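Local structure of tryptophanyl-tRNA synthetase (Cryptosporidium parvum Iowa II, 3HV0) at residues L110-D116 with T152-L158; Y160-L164 with S209-I213; D167-E172 with A199-A203; C222-I228 with P249-S254. The protein probably attaches L-tryptophan to tRNA(Trp) at the expense of ATP, the chain studied being the C-terminal part that holds the class I synthetase catalytic domain. All blocks are in the same frame, centred on the assembly; numbering follows the deposited sequence.

Contact 1: residues L110-D116 with T152-L158; sequences LVIQLTD and TFIFTNL. With TRP (tryptophan), chain C.
Gln113 and Thr115, of strand 110-114 and the turn after it, line the tryptophan pocket; the strand pairs in parallel with strand 152-156 of the class I catalytic domain. The ladder runs Phe153 N to Leu110 O, Ile112 N to Phe153 O, Phe155 N to Ile112 O, and Leu114 N to Phe155 O, the last at 2.8 Å and nearly straight (176°). Asn157 N to Leu114 O continues it into the first turn of helix 157-174.

On the face that carries Gln113, the Phe155 ring folds back over the neighbouring strand. Its CG stands between backbone N and carbonyl carbon (chi1 64°), which lays the ring against Gln113. The CA of Gln113 sits over one ring face, 4.1 Å from the centroid of the Phe155 ring, a CH-pi contact. Val111 CG1 meets the ring edge at CE1.

Gln113 extends past this ring to its amide. Gln113 NE2 gives a bond of 2.6 Å to Asn157 OD1, in the carbonyl plane and on a lone pair. The two amides stand almost perpendicular, 86° apart. NE2 also bonds Val200 O, and OE1 bonds Tyr78 OH, so both ends of the amide are held. Gln113 OE1 comes within 3.4 Å of NE1 of the bound tryptophan, and Thr115 CG2 lies 3.6 Å from the ligand's CD1.

The face of Leu110, Ile112 and Leu114 is largely aliphatic. Ile112 and Ile154 run side by side, and Leu114 CD1 touches Ile154 CG2. Parallel strands that deliver pocket residues at their C-terminal ends are typical of the Rossmann-like fold of class I synthetases.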
# COMPACT_ATOMS: atom_id res chain seq x y z
N LEU A 110 16.75 15.98 -6.29
CA LEU A 110 16.29 15.66 -4.93
C LEU A 110 14.85 15.22 -4.96
O LEU A 110 14.07 15.68 -5.78
CB LEU A 110 16.44 16.90 -4.01
CG LEU A 110 15.68 16.95 -2.66
CD1 LEU A 110 16.28 15.99 -1.68
CD2 LEU A 110 15.72 18.37 -2.12
N VAL A 111 14.51 14.36 -4.01
CA VAL A 111 13.22 13.70 -3.92
C VAL A 111 12.80 13.77 -2.44
O VAL A 111 13.60 13.43 -1.60
CB VAL A 111 13.41 12.23 -4.41
CG1 VAL A 111 12.79 11.23 -3.45
CG2 VAL A 111 12.90 12.07 -5.86
N ILE A 112 11.59 14.27 -2.12
CA ILE A 112 11.16 14.52 -0.74
C ILE A 112 9.76 13.91 -0.43
O ILE A 112 8.78 14.26 -1.08
CB ILE A 112 11.12 16.03 -0.45
CG1 ILE A 112 12.47 16.71 -0.76
CG2 ILE A 112 10.79 16.29 0.98
CD1 ILE A 112 12.52 18.21 -0.51
N GLN A 113 9.66 13.05 0.59
CA GLN A 113 8.44 12.31 0.89
C GLN A 113 7.69 12.87 2.12
O GLN A 113 8.23 12.90 3.23
CB GLN A 113 8.76 10.83 1.13
CG GLN A 113 7.56 9.98 1.55
CD GLN A 113 7.94 8.53 1.89
OE1 GLN A 113 8.82 8.28 2.70
NE2 GLN A 113 7.27 7.58 1.25
N LEU A 114 6.47 13.32 1.92
CA LEU A 114 5.67 13.72 3.05
C LEU A 114 4.79 12.54 3.45
O LEU A 114 3.93 12.12 2.70
CB LEU A 114 4.89 14.98 2.72
CG LEU A 114 5.87 16.16 2.79
CD1 LEU A 114 5.89 17.01 1.52
CD2 LEU A 114 5.61 16.96 4.05
N THR A 115 5.04 11.99 4.63
CA THR A 115 4.43 10.73 5.03
C THR A 115 3.08 10.90 5.71
O THR A 115 2.92 10.50 6.86
CB THR A 115 5.39 9.89 5.93
OG1 THR A 115 5.55 10.49 7.22
CG2 THR A 115 6.72 9.77 5.29
N ASP A 116 2.09 11.42 4.99
CA ASP A 116 0.75 11.58 5.61
C ASP A 116 0.10 10.24 6.02
O ASP A 116 -0.69 10.22 6.94
CB ASP A 116 -0.21 12.40 4.75
CG ASP A 116 -0.08 12.10 3.28
OD1 ASP A 116 -0.28 10.96 2.85
OD2 ASP A 116 0.25 12.99 2.51
N THR A 152 14.11 19.47 -7.85
CA THR A 152 13.45 18.92 -6.67
C THR A 152 12.06 18.42 -6.97
O THR A 152 11.26 19.14 -7.57
CB THR A 152 13.31 19.98 -5.56
OG1 THR A 152 14.59 20.56 -5.30
CG2 THR A 152 12.75 19.36 -4.26
N PHE A 153 11.76 17.20 -6.49
CA PHE A 153 10.44 16.61 -6.61
C PHE A 153 9.90 16.29 -5.23
O PHE A 153 10.45 15.46 -4.50
CB PHE A 153 10.47 15.35 -7.51
CG PHE A 153 9.19 14.57 -7.50
CD1 PHE A 153 8.01 15.17 -7.84
CD2 PHE A 153 9.17 13.24 -7.09
CE1 PHE A 153 6.81 14.47 -7.79
CE2 PHE A 153 7.97 12.53 -7.05
CZ PHE A 153 6.79 13.15 -7.41
N ILE A 154 8.81 16.94 -4.85
CA ILE A 154 8.19 16.74 -3.54
C ILE A 154 6.86 16.04 -3.76
O ILE A 154 6.22 16.26 -4.80
CB ILE A 154 7.98 18.09 -2.81
CG1 ILE A 154 9.27 18.93 -2.89
CG2 ILE A 154 7.51 17.85 -1.35
CD1 ILE A 154 9.26 20.26 -2.11
N PHE A 155 6.45 15.20 -2.81
CA PHE A 155 5.23 14.44 -2.94
C PHE A 155 4.72 13.90 -1.61
O PHE A 155 5.50 13.64 -0.68
CB PHE A 155 5.45 13.26 -3.91
CG PHE A 155 6.44 12.24 -3.41
CD1 PHE A 155 7.79 12.36 -3.69
CD2 PHE A 155 6.01 11.14 -2.66
CE1 PHE A 155 8.69 11.43 -3.23
CE2 PHE A 155 6.90 10.21 -2.19
CZ PHE A 155 8.25 10.36 -2.48
N THR A 156 3.40 13.72 -1.53
CA THR A 156 2.81 13.03 -0.39
C THR A 156 2.57 11.57 -0.75
O THR A 156 2.29 11.24 -1.90
CB THR A 156 1.46 13.64 0.04
OG1 THR A 156 0.39 13.16 -0.80
CG2 THR A 156 1.52 15.17 0.07
N ASN A 157 2.64 10.69 0.24
CA ASN A 157 2.37 9.29 -0.01
C ASN A 157 0.94 9.06 -0.52
O ASN A 157 0.73 8.21 -1.36
CB ASN A 157 2.65 8.44 1.23
CG ASN A 157 4.11 8.19 1.46
OD1 ASN A 157 4.92 8.30 0.55
ND2 ASN A 157 4.46 7.87 2.69
N LEU A 158 -0.03 9.81 -0.04
CA LEU A 158 -1.39 9.60 -0.53
C LEU A 158 -1.51 9.88 -2.03
O LEU A 158 -2.38 9.35 -2.71
CB LEU A 158 -2.42 10.42 0.27
CG LEU A 158 -2.86 9.80 1.62
CD1 LEU A 158 -4.18 10.39 2.11
CD2 LEU A 158 -3.04 8.33 1.53
N TRP C . 9.11 9.13 8.88
CA TRP C . 10.02 10.32 8.88
C TRP C . 9.72 11.20 10.07
O TRP C . 8.62 11.12 10.65
CB TRP C . 9.93 11.12 7.56
CG TRP C . 10.78 10.57 6.45
CD1 TRP C . 10.35 9.87 5.35
CD2 TRP C . 12.20 10.68 6.30
NE1 TRP C . 11.41 9.54 4.54
CE2 TRP C . 12.56 10.01 5.11
CE3 TRP C . 13.21 11.27 7.06
CZ2 TRP C . 13.87 9.93 4.67
CZ3 TRP C . 14.52 11.18 6.62
CH2 TRP C . 14.84 10.50 5.43
OXT TRP C . 10.59 12.00 10.47

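Contact 2: residues Y160-L164 with S209-I213; sequences YIAEL and SFPHI
Tyr160 reaches across from helix 157-174 and gives its hydroxyl to the backbone of the loop that leads into helix 211-214. Tyr160 OH bonds Ser209 O at 2.9 Å, in the carbonyl plane and on a lone pair. With CG swung opposite the backbone N (chi1 -165°), the phenol points at this loop. The Tyr160 and Phe210 rings are near parallel, with planes at 18°, but they are slid apart and barely overlap. Their touching atoms are Tyr160 CE2 and Phe210 CE1, 3.6 Å apart. Tyr160 also meets Phe153 edge-to-face and lies against Phe155, which makes an aromatic cluster beside the edge strand 152-156.

The contact thus ties the helix that follows an edge strand of the Rossmann-like sheet to a later loop of the same domain. Next along the helix, Ile161 and Ala162 pack on Ala162 and Ile161 of the second subunit.

Glu163 comes back to the loop side. Its CB lies over one face of the Tyr160 ring, toward its rim. The chain bends beyond CG and brings the carboxylate to Pro211 and His212. His212 NE2 donates to Glu163 OE2 at 3.2 Å, from well above the carboxylate plane. The bond is bent, with an angle of 141° at the hydrogen. Glu163 OE1 rests 3.2 Å from Pro211 CG. Lys380 is a long, weak ionic partner of OE2.

Leu164 ends the segment with Leu164 CD2 against Ser209 CB, 3.7 Å away. Ser209 OG is bonded to Asp167 OD2 and Ala203 O.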
# COMPACT_ATOMS: atom_id res chain seq x y z
N TYR A 160 1.27 9.78 -4.37
CA TYR A 160 2.30 9.13 -5.18
C TYR A 160 2.41 7.65 -4.90
O TYR A 160 3.30 6.99 -5.43
CB TYR A 160 3.65 9.80 -4.92
CG TYR A 160 4.75 9.48 -5.93
CD1 TYR A 160 4.66 9.91 -7.24
CD2 TYR A 160 5.89 8.79 -5.54
CE1 TYR A 160 5.66 9.63 -8.16
CE2 TYR A 160 6.87 8.49 -6.44
CZ TYR A 160 6.77 8.92 -7.75
OH TYR A 160 7.77 8.63 -8.65
N ILE A 161 1.48 7.11 -4.11
CA ILE A 161 1.54 5.74 -3.65
C ILE A 161 1.62 4.72 -4.80
O ILE A 161 2.34 3.72 -4.71
CB ILE A 161 0.34 5.39 -2.70
CG1 ILE A 161 0.50 3.98 -2.15
CG2 ILE A 161 -1.00 5.54 -3.39
CD1 ILE A 161 1.72 3.82 -1.29
N ALA A 162 0.89 4.97 -5.88
CA ALA A 162 0.83 4.06 -7.01
C ALA A 162 2.16 3.92 -7.68
O ALA A 162 2.53 2.84 -8.10
CB ALA A 162 -0.20 4.53 -8.02
N GLU A 163 2.88 5.03 -7.83
CA GLU A 163 4.24 4.96 -8.37
C GLU A 163 5.18 4.19 -7.43
O GLU A 163 6.09 3.52 -7.90
CB GLU A 163 4.78 6.35 -8.64
CG GLU A 163 4.04 7.10 -9.75
CD GLU A 163 4.37 6.61 -11.15
OE1 GLU A 163 5.45 6.00 -11.35
OE2 GLU A 163 3.56 6.87 -12.06
N LEU A 164 4.97 4.27 -6.12
CA LEU A 164 5.81 3.50 -5.17
C LEU A 164 5.38 2.03 -5.00
O LEU A 164 6.19 1.18 -4.58
CB LEU A 164 5.80 4.18 -3.78
CG LEU A 164 6.41 5.60 -3.73
CD1 LEU A 164 6.24 6.20 -2.35
CD2 LEU A 164 7.86 5.61 -4.17
N SER A 209 11.82 3.67 -8.29
CA SER A 209 10.58 4.28 -7.78
C SER A 209 10.24 5.66 -8.35
O SER A 209 9.23 6.26 -7.97
CB SER A 209 10.62 4.36 -6.27
OG SER A 209 10.51 3.06 -5.74
N PHE A 210 11.10 6.15 -9.25
CA PHE A 210 10.88 7.43 -9.92
C PHE A 210 11.14 7.27 -11.41
O PHE A 210 12.12 7.80 -11.92
CB PHE A 210 11.77 8.54 -9.33
CG PHE A 210 11.54 8.78 -7.88
CD1 PHE A 210 10.49 9.59 -7.46
CD2 PHE A 210 12.33 8.18 -6.92
CE1 PHE A 210 10.24 9.82 -6.11
CE2 PHE A 210 12.08 8.40 -5.57
CZ PHE A 210 11.04 9.22 -5.17
N PRO A 211 10.27 6.52 -12.10
CA PRO A 211 10.43 6.33 -13.55
C PRO A 211 10.45 7.65 -14.36
O PRO A 211 11.16 7.72 -15.37
CB PRO A 211 9.22 5.47 -13.93
CG PRO A 211 8.25 5.64 -12.83
CD PRO A 211 9.05 5.87 -11.61
N HIS A 212 9.72 8.67 -13.91
CA HIS A 212 9.59 9.92 -14.67
C HIS A 212 10.75 10.90 -14.49
O HIS A 212 10.72 11.98 -15.08
CB HIS A 212 8.27 10.65 -14.36
CG HIS A 212 7.06 9.78 -14.45
ND1 HIS A 212 6.80 8.95 -15.52
CD2 HIS A 212 6.03 9.61 -13.58
CE1 HIS A 212 5.66 8.30 -15.30
NE2 HIS A 212 5.17 8.69 -14.13
N ILE A 213 11.76 10.55 -13.69
CA ILE A 213 13.05 11.26 -13.77
C ILE A 213 14.21 10.38 -14.22
O ILE A 213 15.04 10.82 -15.02
CB ILE A 213 13.46 11.99 -12.46
CG1 ILE A 213 12.68 11.49 -11.25
CG2 ILE A 213 13.20 13.44 -12.58
CD1 ILE A 213 12.80 12.43 -10.06

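Contact 3: residues D167-E172 with A199-A203; sequences DILRIE and AVQAA. With TRP (tryptophan), chain C.
Ala199 CB sits among Ile168, Ile171 and Glu172 of helix 157-174. Glu172 CG comes within 3.6 Å of Ala199 CB, and Ile168 CG2 within 3.8 Å of the same methyl. Ile171 CG2 approaches from the next turn, 4.0 Å from Ala199 CB. The small alanine side chains let the helix backbones come close: the CA atoms of Ile168 and Ala199 are 5.1 Å apart.

Ile171 also reaches along helix 192-202. Its CG1 lies opposite the carbonyl carbon (chi1 -65°), and Ile171 CD1 is 3.8 Å from Ala202 CB. Ile168 goes the other way, and Ile168 CD1 lies 3.9 Å from Val200 CG2.

The end at Asp167 is looser. Of Asp167, only CB comes near the other segment, 4.1 Å from Ala203 CB. Its carboxylate serves other partners: OD1 takes a salt bridge from the partly exposed Arg170 and a bond from Tyr246 OH, while OD2 bonds Ser208.

Helix 192-202 lies between helix 157-174, on its alanine side, and the bound tryptophan, toward which Gln201 extends. Helix 231-240 touches Ala202, and Val192 of the second subunit packs on Glu172.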
# COMPACT_ATOMS: atom_id res chain seq x y z
N ASP A 167 7.66 -1.16 -5.93
CA ASP A 167 8.83 -1.37 -5.10
C ASP A 167 8.43 -1.64 -3.66
O ASP A 167 9.12 -2.35 -2.97
CB ASP A 167 9.76 -0.17 -5.16
CG ASP A 167 10.58 -0.12 -6.44
OD1 ASP A 167 10.67 -1.15 -7.14
OD2 ASP A 167 11.16 0.96 -6.73
N ILE A 168 7.31 -1.09 -3.20
CA ILE A 168 6.80 -1.43 -1.87
C ILE A 168 6.56 -2.93 -1.81
O ILE A 168 7.01 -3.61 -0.89
CB ILE A 168 5.50 -0.68 -1.52
CG1 ILE A 168 5.79 0.83 -1.35
CG2 ILE A 168 4.85 -1.28 -0.24
CD1 ILE A 168 4.56 1.71 -1.43
N LEU A 169 5.87 -3.44 -2.81
CA LEU A 169 5.53 -4.87 -2.90
C LEU A 169 6.77 -5.78 -2.97
O LEU A 169 6.80 -6.85 -2.36
CB LEU A 169 4.60 -5.11 -4.09
CG LEU A 169 3.15 -4.63 -3.92
CD1 LEU A 169 2.41 -4.66 -5.25
CD2 LEU A 169 2.41 -5.47 -2.86
N ARG A 170 7.78 -5.35 -3.73
CA ARG A 170 9.04 -6.08 -3.88
C ARG A 170 9.86 -6.13 -2.60
O ARG A 170 10.49 -7.14 -2.29
CB ARG A 170 9.88 -5.44 -4.98
CG ARG A 170 9.39 -5.74 -6.37
CD ARG A 170 10.10 -4.86 -7.39
NE ARG A 170 9.53 -5.02 -8.74
CZ ARG A 170 9.15 -4.02 -9.54
NH1 ARG A 170 9.26 -2.77 -9.18
NH2 ARG A 170 8.64 -4.29 -10.74
N ILE A 171 9.87 -5.04 -1.85
CA ILE A 171 10.50 -5.02 -0.53
C ILE A 171 9.73 -5.90 0.46
O ILE A 171 10.31 -6.62 1.24
CB ILE A 171 10.55 -3.59 0.03
CG1 ILE A 171 11.47 -2.70 -0.82
CG2 ILE A 171 11.03 -3.61 1.49
CD1 ILE A 171 11.21 -1.22 -0.64
N GLU A 172 8.41 -5.84 0.43
CA GLU A 172 7.58 -6.57 1.39
C GLU A 172 7.70 -8.07 1.26
O GLU A 172 7.73 -8.78 2.26
CB GLU A 172 6.12 -6.13 1.28
CG GLU A 172 5.93 -4.77 1.88
CD GLU A 172 4.53 -4.23 1.76
OE1 GLU A 172 3.67 -4.83 1.07
OE2 GLU A 172 4.32 -3.15 2.36
N ALA A 199 8.21 -0.33 4.32
CA ALA A 199 8.46 -0.46 2.88
C ALA A 199 8.12 0.83 2.13
O ALA A 199 8.80 1.20 1.17
CB ALA A 199 7.69 -1.60 2.29
N VAL A 200 7.08 1.52 2.57
CA VAL A 200 6.70 2.81 1.97
C VAL A 200 7.80 3.85 2.10
O VAL A 200 8.07 4.59 1.16
CB VAL A 200 5.39 3.36 2.55
CG1 VAL A 200 4.98 4.66 1.87
CG2 VAL A 200 4.29 2.34 2.41
N GLN A 201 8.47 3.87 3.25
CA GLN A 201 9.58 4.79 3.44
C GLN A 201 10.86 4.34 2.78
O GLN A 201 11.68 5.17 2.42
CB GLN A 201 9.88 4.98 4.91
CG GLN A 201 10.96 6.00 5.15
CD GLN A 201 10.82 6.74 6.42
OE1 GLN A 201 11.81 7.15 6.99
NE2 GLN A 201 9.61 6.92 6.89
N ALA A 202 11.05 3.03 2.69
CA ALA A 202 12.21 2.47 2.02
C ALA A 202 12.20 2.77 0.52
O ALA A 202 13.21 3.17 -0.03
CB ALA A 202 12.26 0.99 2.25
N ALA A 203 11.04 2.63 -0.11
CA ALA A 203 10.90 2.58 -1.57
C ALA A 203 11.53 3.75 -2.36
O ALA A 203 12.01 3.55 -3.48
CB ALA A 203 9.43 2.38 -1.97
N TRP C . 9.11 9.13 8.88
CA TRP C . 10.02 10.32 8.88
C TRP C . 9.72 11.20 10.07
O TRP C . 8.62 11.12 10.65
CB TRP C . 9.93 11.12 7.56
CG TRP C . 10.78 10.57 6.45
CD1 TRP C . 10.35 9.87 5.35
CD2 TRP C . 12.20 10.68 6.30
NE1 TRP C . 11.41 9.54 4.54
CE2 TRP C . 12.56 10.01 5.11
CE3 TRP C . 13.21 11.27 7.06
CZ2 TRP C . 13.87 9.93 4.67
CZ3 TRP C . 14.52 11.18 6.62
CH2 TRP C . 14.84 10.50 5.43
OXT TRP C . 10.59 12.00 10.47

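Contact 4: residues C222-I228 with P249-S254; sequences CLVPHAI and PSSIHS. With TRP (tryptophan), chain C.
His226 leaves strand 222-227 between the bound tryptophan and His253 of strand 250-254. His226 CB lies 3.4 Å from CZ3 of the ligand's indole. CG stands between backbone N and carbonyl carbon (chi1 61°), which carries the ring toward the neighbouring strand. His226 CD2 nears Ser251 CB at 3.8 Å. On the other side of the ring, His226 ND1 donates to Ala227 O at 2.7 Å. This bond is close to straight (169°) and lies in the ring plane, though it meets Ala227 O from above the carbonyl plane. It helps fix the ring's rotation. CE1 packs on His253 CD2. At the tip, NE2 likewise touches His253 CD2 and meets a water in the ring plane; the same water is bonded to Ser251 OG. The two imidazoles lie side by side and point the same way, with centroids 4.4 Å apart and planes inclined by 36°.

Around this pair the strands run parallel. Bonds pass in turn from Ser250 N to Cys222 O, Val224 N to Ser250 O, Ile252 N to Val224 O, His226 N to Ile252 O, Ser254 N to His226 O and Ile228 N to Ser254 O. Val224 CG1 adds a contact of 4.0 Å to CH2 of the ligand. On the other face, Pro225 CG lies 4.1 Å from Ile252 CG2. Ile228 CD1 closes the far end against His253 ND1.

The two strands and helix 231-240 between them form a beta-alpha-beta unit. Strand 76-81 borders strand 222-227, strand 56-60 borders strand 250-254, and helix 231-240 packs on Val224 and His226.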
# COMPACT_ATOMS: atom_id res chain seq x y z
N CYS A 222 21.50 6.44 -4.61
CA CYS A 222 20.70 7.34 -3.81
C CYS A 222 21.44 7.66 -2.54
O CYS A 222 22.04 6.76 -1.95
CB CYS A 222 19.37 6.70 -3.47
SG CYS A 222 18.49 7.57 -2.14
N LEU A 223 21.41 8.92 -2.12
CA LEU A 223 21.99 9.34 -0.84
C LEU A 223 20.90 9.89 0.02
O LEU A 223 20.17 10.77 -0.43
CB LEU A 223 23.07 10.42 -1.00
CG LEU A 223 23.64 10.95 0.32
CD1 LEU A 223 24.25 9.84 1.13
CD2 LEU A 223 24.69 12.01 0.11
N VAL A 224 20.83 9.42 1.26
CA VAL A 224 19.71 9.71 2.16
C VAL A 224 20.19 10.38 3.43
O VAL A 224 20.73 9.71 4.33
CB VAL A 224 19.01 8.42 2.52
CG1 VAL A 224 17.72 8.70 3.41
CG2 VAL A 224 18.71 7.62 1.26
N PRO A 225 20.04 11.72 3.51
CA PRO A 225 20.21 12.49 4.75
C PRO A 225 19.08 12.24 5.73
O PRO A 225 17.91 12.33 5.36
CB PRO A 225 20.15 13.94 4.27
CG PRO A 225 20.62 13.90 2.87
CD PRO A 225 20.07 12.60 2.33
N HIS A 226 19.40 11.94 6.97
CA HIS A 226 18.34 11.74 7.97
C HIS A 226 18.81 11.90 9.42
O HIS A 226 19.99 11.75 9.73
CB HIS A 226 17.63 10.39 7.75
CG HIS A 226 18.53 9.19 7.88
ND1 HIS A 226 18.83 8.61 9.09
CD2 HIS A 226 19.12 8.41 6.94
CE1 HIS A 226 19.60 7.55 8.89
NE2 HIS A 226 19.79 7.41 7.59
N ALA A 227 17.89 12.23 10.31
CA ALA A 227 18.18 12.16 11.73
C ALA A 227 18.53 10.71 12.03
O ALA A 227 18.00 9.80 11.41
CB ALA A 227 16.98 12.61 12.54
N ILE A 228 19.45 10.51 12.97
CA ILE A 228 19.96 9.17 13.22
C ILE A 228 18.86 8.19 13.59
O ILE A 228 19.00 7.00 13.40
CB ILE A 228 21.04 9.16 14.33
CG1 ILE A 228 21.68 7.78 14.45
CG2 ILE A 228 20.44 9.55 15.69
CD1 ILE A 228 21.84 7.07 13.12
N PRO A 249 21.21 2.07 -0.93
CA PRO A 249 21.29 3.51 -0.75
C PRO A 249 22.30 3.87 0.33
O PRO A 249 22.51 3.12 1.28
CB PRO A 249 19.88 3.87 -0.29
CG PRO A 249 19.44 2.70 0.46
CD PRO A 249 20.02 1.51 -0.26
N SER A 250 22.97 4.99 0.14
CA SER A 250 23.88 5.53 1.14
C SER A 250 23.15 6.52 2.03
O SER A 250 22.15 7.08 1.64
CB SER A 250 25.02 6.26 0.45
OG SER A 250 25.59 5.39 -0.49
N SER A 251 23.71 6.78 3.21
CA SER A 251 23.11 7.74 4.10
C SER A 251 24.14 8.54 4.86
O SER A 251 25.26 8.11 5.02
CB SER A 251 22.13 7.04 5.06
OG SER A 251 22.64 5.83 5.56
N ILE A 252 23.74 9.74 5.27
CA ILE A 252 24.51 10.61 6.13
C ILE A 252 23.57 11.12 7.22
O ILE A 252 22.49 11.62 6.92
CB ILE A 252 25.17 11.75 5.31
CG1 ILE A 252 26.10 12.58 6.19
CG2 ILE A 252 24.12 12.62 4.65
CD1 ILE A 252 27.29 13.19 5.38
N HIS A 253 23.97 10.99 8.49
CA HIS A 253 23.04 11.04 9.61
C HIS A 253 23.32 12.19 10.55
O HIS A 253 24.47 12.40 10.90
CB HIS A 253 23.11 9.77 10.45
CG HIS A 253 23.24 8.50 9.67
ND1 HIS A 253 24.07 7.47 10.06
CD2 HIS A 253 22.65 8.10 8.52
CE1 HIS A 253 23.97 6.48 9.20
NE2 HIS A 253 23.11 6.83 8.26
N SER A 254 22.26 12.85 11.02
CA SER A 254 22.41 13.98 11.95
C SER A 254 21.94 13.70 13.37
O SER A 254 21.09 12.85 13.62
CB SER A 254 21.69 15.22 11.43
OG SER A 254 20.30 15.00 11.32
N TRP C . 9.11 9.13 8.88
CA TRP C . 10.02 10.32 8.88
C TRP C . 9.72 11.20 10.07
O TRP C . 8.62 11.12 10.65
CB TRP C . 9.93 11.12 7.56
CG TRP C . 10.78 10.57 6.45
CD1 TRP C . 10.35 9.87 5.35
CD2 TRP C . 12.20 10.68 6.30
NE1 TRP C . 11.41 9.54 4.54
CE2 TRP C . 12.56 10.01 5.11
CE3 TRP C . 13.21 11.27 7.06
CZ2 TRP C . 13.87 9.93 4.67
CZ3 TRP C . 14.52 11.18 6.62
CH2 TRP C . 14.84 10.50 5.43
OXT TRP C . 10.59 12.00 10.47
O HOH W 1 20.82 5.11 7.26

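Overall arrangement
Contacts 1 and 4 lie in the same sheet, with strand 76-81 between strands 110-114 and 222-227. Their centres are about 16 Å apart, and both reach the bound tryptophan. Contact 3 reaches it through Gln201, and Tyr78 and Glu118 add hydrogen bonds to it. Helix 157-174 takes part in contacts 1, 2 and 3 in turn. Contact 2 meets contact 1 where Phe210 packs on Val111. It meets contact 3 where Ile161 CD1 lies 3.5 Å from Ile168 CD1. Contact 3 joins contact 1 where Asn157 ND2 is 3.4 Å from Val200 CG1. Contacts 1, 2 and 3 also touch the second subunit, whereas contact 4 does not.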